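Exodeoxyribonuclease III (Methanosarcina mazei, PDB 5J8N) probably cleaves DNA at abasic sites and trims double-stranded DNA from its 3' ends, as a magnesium-dependent nuclease of the AP/ExoA repair family. Local coordinates at residues V36-V41 and N109-N114; K40-K45 and E64-S69. The protein carries 3 engineered substitutions. All coordinates share one frame; numbering follows the deposited sequence. Where two conformers were deposited one is given.

Contact 1 of 2, residues V36-V41 and N109-N114; sequences VQETKV and NIYFPN. With MG (magnesium ion), chain B.
The phenol ring of Tyr-111 carries Glu-38 over one face: CB of Glu-38 stands 4.0 Å from the centroid of the Tyr-111 ring and nearly along its normal, a CH-pi contact displaced toward the hydroxyl end. At the edge, in the ring plane, water 1 meets Tyr-111 OH at 2.7 Å. CB of Gln-37 packs obliquely against CB and CD1 of Tyr-111. With CG of Glu-38 anti to the backbone N (chi1 -161°) and the chain extended beyond it, the carboxylate runs out past the ring, its plane turned 25° from the phenol, and OE1 binds magnesium at 2.0 Å.

Asn-12 and four waters complete six-fold coordination. Two of these first-shell waters also bond to protein groups: water 2 donates to Glu-38 OE2 at 2.6 Å, and water 3 bonds to Tyr-111 OH at 2.8 Å, which makes Tyr-111 a second-shell residue. Deeper in, the chain of Gln-37 bends at chi2 so that NE2 meets Asn-109 OD1 at 2.9 Å. That bond is nearly straight (170°), lies close to the Gln-37 amide plane and falls on a lone pair of the acceptor, although the two amides stand almost perpendicular. ND2 of Asn-109 adds a weak bond to Val-36 O, while Ser-8 and Thr-73 form further bonds with the two amides, tying together strands 33-37 and 106-111 of the facing sheets.

This is the metal end of a DNase I-like beta sandwich, where Tyr-111 is a predicted active-site residue beside Asp-151. The ion, reached by Tyr-111 through water 3, would probably polarise that water and the hydroxyl, which could make the phenol more acidic than usual.

Contact 2 of 2, residues K40-K45 and E64-S69; sequences KVSQDK and EQNGYS
Ser-42 has OG anti to its carbonyl carbon (chi1 -52°), and Asn-66 has CG placed likewise (chi1 -57°), so the hydroxyl reaches the backbone of the facing loop while the amide bends toward Gln-43. Ser-42 OG accepts from Gly-67 N at 3.0 Å, along a bent path (131°), and lies 3.2 Å from CB of Asn-66. Gly-67 sits in the type II turn 65-68 with positive phi, which favours glycine, and its CA approaches Lys-40 O at 3.3 Å in a nearly straight CA-H...O contact.

The firmest direct link is Lys-40 N to Ser-69 O, 2.8 Å and almost along the C=O axis. Water 7 joins Gln-43 N to Asn-66 OD1, and water 6 lies within 2.8 Å of both Val-41 O and Tyr-68 O. An alanine in place of Ser-42 would remove the hydroxyl and would probably loosen the 65-68 turn, as Gly-67 N would lose this acceptor.

Backbone groups and ordered waters thus carry most of the polar bonding between these two irregular loops, and no salt bridge joins them, which suggests that their fit rests largely on main-chain shape.

Overall arrangement
The two contacts start from the same chain stretch and share Lys-40 and Val-41; their centres lie about 11 Å apart. Contact 1, about 7 Å from the centre of the chain, bridges the two sheets through strands 33-37 and 106-111. Contact 2, about 18 Å out, joins the loop after strand 33-37 to the loop leading into strand 71-75, its antiparallel neighbour in the six-stranded sheet. Along the chain the order is 36-45, 64-69, then 109-114. They touch where Ser-69 OG, hydrogen-bonded to Glu-94 O, packs 3.4 Å from Tyr-111 CD2, so the outer loop pair directly borders the predicted catalytic tyrosine and, with the side chain of Lys-40 about 5 Å from the magnesium ion, lies close to the metal site.

Contact 1 of 2, residues V36-V41 and N109-N114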
ATOM      1  N   VAL A  36       1.284   1.797   6.952  1.00 10.82           N
ATOM      2  CA  VAL A  36       2.588   2.298   6.495  1.00 10.88           C
ATOM      3  C   VAL A  36       3.330   1.159   5.818  1.00 11.16           C
ATOM      4  O   VAL A  36       3.261  -0.032   6.233  1.00 11.75           O
ATOM      5  CB  VAL A  36       3.412   2.931   7.630  1.00 13.08           C
ATOM      6  CG1 VAL A  36       2.741   4.238   8.106  1.00 15.25           C
ATOM      7  CG2 VAL A  36       3.684   1.973   8.777  1.00 12.85           C
ATOM      8  N   GLN A  37       4.049   1.508   4.758  1.00 10.75           N
ATOM      9  CA  GLN A  37       4.964   0.571   4.079  1.00 12.50           C
ATOM     10  C   GLN A  37       6.372   1.102   4.088  1.00 11.12           C
ATOM     11  O   GLN A  37       6.656   2.310   4.113  1.00 12.32           O
ATOM     12  CB  GLN A  37       4.536   0.275   2.643  1.00 12.64           C
ATOM     13  CG  GLN A  37       3.095  -0.235   2.575  1.00 11.32           C
ATOM     14  CD  GLN A  37       2.109   0.899   2.432  1.00 11.73           C
ATOM     15  OE1 GLN A  37       2.413   1.917   1.799  1.00 12.87           O
ATOM     16  NE2 GLN A  37       0.918   0.739   2.987  1.00 12.72           N
ATOM     17  N   GLU A  38       7.283   0.141   4.022  1.00 11.21           N
ATOM     18  CA  GLU A  38       8.721   0.382   4.017  1.00 11.52           C
ATOM     19  C   GLU A  38       9.140   1.125   5.287  1.00 12.23           C
ATOM     20  O   GLU A  38       9.714   2.209   5.283  1.00 12.45           O
ATOM     21  CB  GLU A  38       9.243   1.096   2.762  1.00 12.57           C
ATOM     22  CG  GLU A  38      10.760   0.857   2.653  1.00 13.11           C
ATOM     23  CD  GLU A  38      11.405   1.496   1.505  1.00 15.07           C
ATOM     24  OE1 GLU A  38      10.858   2.455   0.931  1.00 15.88           O
ATOM     25  OE2 GLU A  38      12.549   1.104   1.204  1.00 15.48           O
ATOM     26  N   THR A  39       8.940   0.443   6.406  1.00 12.33           N
ATOM     27  CA  THR A  39       9.287   1.000   7.697  1.00 11.49           C
ATOM     28  C   THR A  39      10.785   1.016   7.885  1.00 11.92           C
ATOM     29  O   THR A  39      11.338   1.828   8.639  1.00 12.99           O
ATOM     30  CB  THR A  39       8.663   0.204   8.861  1.00 13.58           C
ATOM     31  OG1 THR A  39       9.226  -1.128   8.833  1.00 13.59           O
ATOM     32  CG2 THR A  39       7.133   0.158   8.701  1.00 14.73           C
ATOM     33  N   LYS A  40      11.487   0.060   7.281  1.00 13.18           N
ATOM     34  CA  LYS A  40      12.925  -0.171   7.446  1.00 14.24           C
ATOM     35  C   LYS A  40      13.290  -0.495   8.911  1.00 14.79           C
ATOM     36  O   LYS A  40      14.460  -0.357   9.313  1.00 18.33           O
ATOM     37  CB  LYS A  40      13.768   1.038   6.940  1.00 14.82           C
ATOM     38  CG  LYS A  40      13.538   1.369   5.473  1.00 14.87           C
ATOM     39  CD  LYS A  40      14.473   2.521   5.031  1.00 14.49           C
ATOM     40  CE  LYS A  40      14.170   2.878   3.617  1.00 17.03           C
ATOM     41  NZ  LYS A  40      15.039   4.034   3.105  1.00 20.35           N
ATOM     42  N   VAL A  41      12.307  -0.970   9.682  1.00 16.97           N
ATOM     43  CA  VAL A  41      12.492  -1.312  11.092  1.00 19.20           C
ATOM     44  C   VAL A  41      13.062  -2.713  11.193  1.00 24.75           C
ATOM     45  O   VAL A  41      12.458  -3.664  10.633  1.00 21.66           O
ATOM     46  CB  VAL A  41      11.133  -1.264  11.830  1.00 21.24           C
ATOM     47  CG1 VAL A  41      11.229  -1.966  13.174  1.00 24.44           C
ATOM     48  CG2 VAL A  41      10.652   0.207  11.965  1.00 23.91           C
ATOM     49  N   ASN A 109      -2.217  -5.191   3.896  1.00 11.05           N
ATOM     50  CA  ASN A 109      -1.307  -4.070   3.782  1.00 12.22           C
ATOM     51  C   ASN A 109       0.006  -4.587   3.187  1.00 11.44           C
ATOM     52  O   ASN A 109       0.631  -5.459   3.798  1.00 11.97           O
ATOM     53  CB  ASN A 109      -1.113  -3.482   5.175  1.00 12.11           C
ATOM     54  CG  ASN A 109      -0.087  -2.347   5.205  1.00 13.05           C
ATOM     55  OD1 ASN A 109       0.255  -1.827   4.145  1.00 12.99           O
ATOM     56  ND2 ASN A 109       0.342  -1.915   6.406  1.00 12.61           N
ATOM     57  N   ILE A 110       0.382  -4.102   2.024  1.00 11.69           N
ATOM     58  CA  ILE A 110       1.478  -4.731   1.264  1.00 11.13           C
ATOM     59  C   ILE A 110       2.489  -3.750   0.699  1.00 11.33           C
ATOM     60  O   ILE A 110       2.094  -2.730   0.109  1.00 12.33           O
ATOM     61  CB  ILE A 110       0.898  -5.582   0.091  1.00 11.97           C
ATOM     62  CG1 ILE A 110      -0.223  -6.517   0.610  1.00 12.94           C
ATOM     63  CG2 ILE A 110       2.012  -6.391  -0.615  1.00 13.36           C
ATOM     64  CD1 ILE A 110      -0.890  -7.328  -0.496  1.00 15.60           C
ATOM     65  N   TYR A 111       3.757  -4.074   0.877  1.00 11.70           N
ATOM     66  CA  TYR A 111       4.858  -3.381   0.218  1.00 12.17           C
ATOM     67  C   TYR A 111       5.347  -4.313  -0.892  1.00 11.89           C
ATOM     68  O   TYR A 111       6.165  -5.208  -0.662  1.00 12.90           O
ATOM     69  CB  TYR A 111       5.991  -3.065   1.239  1.00 12.42           C
ATOM     70  CG  TYR A 111       7.187  -2.396   0.657  1.00 11.75           C
ATOM     71  CD1 TYR A 111       7.060  -1.381  -0.272  1.00 12.89           C
ATOM     72  CD2 TYR A 111       8.461  -2.802   1.015  1.00 12.68           C
ATOM     73  CE1 TYR A 111       8.185  -0.783  -0.866  1.00 12.38           C
ATOM     74  CE2 TYR A 111       9.601  -2.151   0.473  1.00 13.55           C
ATOM     75  CZ  TYR A 111       9.431  -1.151  -0.481  1.00 13.13           C
ATOM     76  OH  TYR A 111      10.524  -0.531  -1.054  1.00 15.69           O
ATOM     77  N   PHE A 112       4.813  -4.132  -2.092  1.00 11.84           N
ATOM     78  CA  PHE A 112       5.187  -5.064  -3.183  1.00 11.85           C
ATOM     79  C   PHE A 112       6.636  -4.791  -3.598  1.00 12.85           C
ATOM     80  O   PHE A 112       7.126  -3.650  -3.467  1.00 12.73           O
ATOM     81  CB  PHE A 112       4.278  -4.873  -4.378  1.00 13.37           C
ATOM     82  CG  PHE A 112       2.864  -5.372  -4.173  1.00 12.75           C
ATOM     83  CD1 PHE A 112       1.854  -4.581  -3.677  1.00 13.02           C
ATOM     84  CD2 PHE A 112       2.563  -6.672  -4.554  1.00 13.09           C
ATOM     85  CE1 PHE A 112       0.541  -5.090  -3.515  1.00 11.36           C
ATOM     86  CE2 PHE A 112       1.286  -7.183  -4.439  1.00 13.57           C
ATOM     87  CZ  PHE A 112       0.251  -6.359  -3.929  1.00 13.95           C
ATOM     88  N   PRO A 113       7.372  -5.812  -4.036  1.00 12.46           N
ATOM     89  CA  PRO A 113       8.792  -5.618  -4.360  1.00 14.90           C
ATOM     90  C   PRO A 113       9.055  -4.635  -5.498  1.00 16.62           C
ATOM     91  O   PRO A 113       8.277  -4.513  -6.436  1.00 17.41           O
ATOM     92  CB  PRO A 113       9.244  -7.037  -4.773  1.00 15.04           C
ATOM     93  CG  PRO A 113       8.177  -7.961  -4.103  1.00 15.60           C
ATOM     94  CD  PRO A 113       6.890  -7.187  -4.212  1.00 12.89           C
ATOM     95  N   ASN A 114      10.179  -3.947  -5.357  1.00 18.08           N
ATOM     96  CA  ASN A 114      10.666  -3.189  -6.460  0.63 23.41           C
ATOM     97  C   ASN A 114      11.593  -4.041  -7.302  1.00 21.40           C
ATOM     98  O   ASN A 114      12.449  -4.763  -6.789  1.00 23.06           O
ATOM     99  CB  ASN A 114      11.367  -1.946  -5.976  0.63 25.77           C
ATOM    100  CG  ASN A 114      11.734  -1.057  -7.108  0.63 23.42           C
ATOM    101  OD1 ASN A 114      12.779  -1.278  -7.736  0.63 16.61           O
ATOM    102  ND2 ASN A 114      10.858  -0.081  -7.425  0.63 22.48           N
TER
HETATM  103 MG    MG B 301      11.468   3.632  -0.637  1.00 14.59          MG
HETATM  104  O   HOH W   1      12.927  -1.757  -0.687  1.00 24.53           O
HETATM  105  O   HOH W   2      13.257   2.604  -0.774  1.00 16.54           O
HETATM  106  O   HOH W   3      10.444   2.168  -1.827  1.00 17.32           O
HETATM  107  O   HOH W   4      11.967   4.710  -2.258  1.00 15.94           O
HETATM  108  O   HOH W   5       9.741   4.802  -0.515  1.00 14.85           O

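Contact 2 of 2, residues K40-K45 and E64-S69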
ATOM      1  N   LYS A  40      11.487   0.060   7.281  1.00 13.18           N
ATOM      2  CA  LYS A  40      12.925  -0.171   7.446  1.00 14.24           C
ATOM      3  C   LYS A  40      13.290  -0.495   8.911  1.00 14.79           C
ATOM      4  O   LYS A  40      14.460  -0.357   9.313  1.00 18.33           O
ATOM      5  CB  LYS A  40      13.768   1.038   6.940  1.00 14.82           C
ATOM      6  CG  LYS A  40      13.538   1.369   5.473  1.00 14.87           C
ATOM      7  CD  LYS A  40      14.473   2.521   5.031  1.00 14.49           C
ATOM      8  CE  LYS A  40      14.170   2.878   3.617  1.00 17.03           C
ATOM      9  NZ  LYS A  40      15.039   4.034   3.105  1.00 20.35           N
ATOM     10  N   VAL A  41      12.307  -0.970   9.682  1.00 16.97           N
ATOM     11  CA  VAL A  41      12.492  -1.312  11.092  1.00 19.20           C
ATOM     12  C   VAL A  41      13.062  -2.713  11.193  1.00 24.75           C
ATOM     13  O   VAL A  41      12.458  -3.664  10.633  1.00 21.66           O
ATOM     14  CB  VAL A  41      11.133  -1.264  11.830  1.00 21.24           C
ATOM     15  CG1 VAL A  41      11.229  -1.966  13.174  1.00 24.44           C
ATOM     16  CG2 VAL A  41      10.652   0.207  11.965  1.00 23.91           C
ATOM     17  N   SER A  42      14.165  -2.818  11.934  1.00 25.00           N
ATOM     18  CA  SER A  42      14.883  -4.061  12.137  1.00 29.34           C
ATOM     19  C   SER A  42      14.389  -4.753  13.379  1.00 38.25           C
ATOM     20  O   SER A  42      14.258  -4.117  14.428  1.00 36.08           O
ATOM     21  CB  SER A  42      16.407  -3.835  12.318  1.00 26.59           C
ATOM     22  OG  SER A  42      17.000  -3.056  11.294  1.00 36.51           O
ATOM     23  N   GLN A  43      14.198  -6.065  13.291  1.00 35.07           N
ATOM     24  CA  GLN A  43      14.010  -6.887  14.502  1.00 42.76           C
ATOM     25  C   GLN A  43      12.954  -6.333  15.473  1.00 43.48           C
ATOM     26  O   GLN A  43      13.163  -6.333  16.693  1.00 41.50           O
ATOM     27  CB  GLN A  43      15.345  -7.043  15.250  1.00 43.20           C
ATOM     28  CG  GLN A  43      16.381  -7.844  14.473  1.00 49.13           C
ATOM     29  CD  GLN A  43      17.686  -8.049  15.235  1.00 57.57           C
ATOM     30  OE1 GLN A  43      17.712  -8.679  16.305  1.00 62.75           O
ATOM     31  NE2 GLN A  43      18.773  -7.495  14.697  1.00 57.50           N
ATOM     32  N   ASP A  44      11.856  -5.816  14.919  1.00 39.99           N
ATOM     33  CA  ASP A  44      10.717  -5.361  15.714  1.00 40.57           C
ATOM     34  C   ASP A  44      11.042  -4.176  16.651  1.00 43.35           C
ATOM     35  O   ASP A  44      10.311  -3.897  17.609  1.00 44.32           O
ATOM     36  CB  ASP A  44      10.175  -6.542  16.530  1.00 43.73           C
ATOM     37  CG  ASP A  44       9.591  -7.639  15.644  1.00 48.32           C
ATOM     38  OD1 ASP A  44       9.340  -7.393  14.439  1.00 41.74           O
ATOM     39  OD2 ASP A  44       9.395  -8.766  16.157  1.00 56.19           O
ATOM     40  N   LYS A  45      12.136  -3.471  16.372  1.00 42.44           N
ATOM     41  CA  LYS A  45      12.537  -2.329  17.197  1.00 34.43           C
ATOM     42  C   LYS A  45      11.911  -1.052  16.647  1.00 30.64           C
ATOM     43  O   LYS A  45      12.517  -0.334  15.851  1.00 31.73           O
ATOM     44  CB  LYS A  45      14.054  -2.225  17.252  1.00 40.98           C
ATOM     45  CG  LYS A  45      14.647  -3.302  18.126  1.00 41.98           C
ATOM     46  CD  LYS A  45      16.045  -3.661  17.698  1.00 49.07           C
ATOM     47  CE  LYS A  45      16.441  -5.052  18.192  1.00 51.06           C
ATOM     48  NZ  LYS A  45      17.622  -5.609  17.446  1.00 51.19           N
ATOM     49  N   GLU A  64      13.592 -10.061   7.651  1.00 17.93           N
ATOM     50  CA  GLU A  64      14.789 -10.635   8.242  1.00 20.77           C
ATOM     51  C   GLU A  64      16.008  -9.751   8.053  1.00 21.88           C
ATOM     52  O   GLU A  64      16.775  -9.578   8.969  1.00 23.81           O
ATOM     53  CB  GLU A  64      15.053 -12.042   7.659  1.00 23.83           C
ATOM     54  CG  GLU A  64      13.980 -13.050   8.060  1.00 31.01           C
ATOM     55  CD  GLU A  64      14.345 -14.510   7.763  1.00 42.88           C
ATOM     56  OE1 GLU A  64      15.204 -14.782   6.883  1.00 37.24           O
ATOM     57  OE2 GLU A  64      13.735 -15.388   8.416  1.00 49.68           O
ATOM     58  N   GLN A  65      16.126  -9.163   6.869  1.00 19.69           N
ATOM     59  CA  GLN A  65      17.205  -8.224   6.592  1.00 20.52           C
ATOM     60  C   GLN A  65      16.955  -6.920   7.389  1.00 18.31           C
ATOM     61  O   GLN A  65      15.881  -6.357   7.344  1.00 19.00           O
ATOM     62  CB  GLN A  65      17.278  -7.975   5.091  1.00 22.78           C
ATOM     63  CG  GLN A  65      18.369  -6.995   4.694  1.00 26.09           C
ATOM     64  CD  GLN A  65      18.336  -6.669   3.222  1.00 35.04           C
ATOM     65  OE1 GLN A  65      17.856  -7.461   2.399  1.00 40.19           O
ATOM     66  NE2 GLN A  65      18.823  -5.489   2.879  1.00 37.72           N
ATOM     67  N   ASN A  66      17.971  -6.459   8.105  1.00 23.09           N
ATOM     68  CA  ASN A  66      17.821  -5.234   8.879  1.00 20.13           C
ATOM     69  C   ASN A  66      17.810  -3.999   7.975  1.00 19.03           C
ATOM     70  O   ASN A  66      18.491  -3.983   6.941  1.00 21.42           O
ATOM     71  CB  ASN A  66      18.959  -5.104   9.866  1.00 24.84           C
ATOM     72  CG  ASN A  66      19.042  -6.299  10.770  1.00 29.32           C
ATOM     73  OD1 ASN A  66      18.015  -6.746  11.288  1.00 33.57           O
ATOM     74  ND2 ASN A  66      20.248  -6.847  10.945  1.00 28.49           N
ATOM     75  N   GLY A  67      17.004  -3.003   8.317  1.00 17.95           N
ATOM     76  CA  GLY A  67      16.882  -1.770   7.556  1.00 16.86           C
ATOM     77  C   GLY A  67      16.190  -1.891   6.204  1.00 16.53           C
ATOM     78  O   GLY A  67      16.472  -1.140   5.234  1.00 18.09           O
ATOM     79  N   TYR A  68      15.269  -2.844   6.087  1.00 15.58           N
ATOM     80  CA  TYR A  68      14.723  -3.200   4.804  1.00 15.05           C
ATOM     81  C   TYR A  68      13.255  -3.465   4.905  1.00 12.98           C
ATOM     82  O   TYR A  68      12.847  -4.174   5.809  1.00 14.36           O
ATOM     83  CB  TYR A  68      15.440  -4.484   4.348  1.00 16.86           C
ATOM     84  CG  TYR A  68      15.066  -4.990   2.977  1.00 15.50           C
ATOM     85  CD1 TYR A  68      15.456  -4.286   1.845  1.00 17.27           C
ATOM     86  CD2 TYR A  68      14.334  -6.158   2.823  1.00 18.41           C
ATOM     87  CE1 TYR A  68      15.094  -4.710   0.570  1.00 20.67           C
ATOM     88  CE2 TYR A  68      14.020  -6.600   1.565  1.00 18.03           C
ATOM     89  CZ  TYR A  68      14.419  -5.901   0.460  1.00 21.19           C
ATOM     90  OH  TYR A  68      14.106  -6.385  -0.797  1.00 22.87           O
ATOM     91  N   SER A  69      12.485  -2.998   3.939  1.00 12.96           N
ATOM     92  CA  SER A  69      11.091  -3.380   3.805  1.00 12.97           C
ATOM     93  C   SER A  69      10.346  -3.122   5.126  1.00 13.79           C
ATOM     94  O   SER A  69      10.619  -2.122   5.793  1.00 13.77           O
ATOM     95  CB  SER A  69      11.055  -4.840   3.320  1.00 12.28           C
ATOM     96  OG  SER A  69       9.702  -5.252   3.082  1.00 12.86           O
TER
HETATM   97  O   HOH W   6      11.460  -4.450   8.202  1.00 16.71           O
HETATM   98  O   HOH W   7      15.209  -7.086  10.846  1.00 29.71           O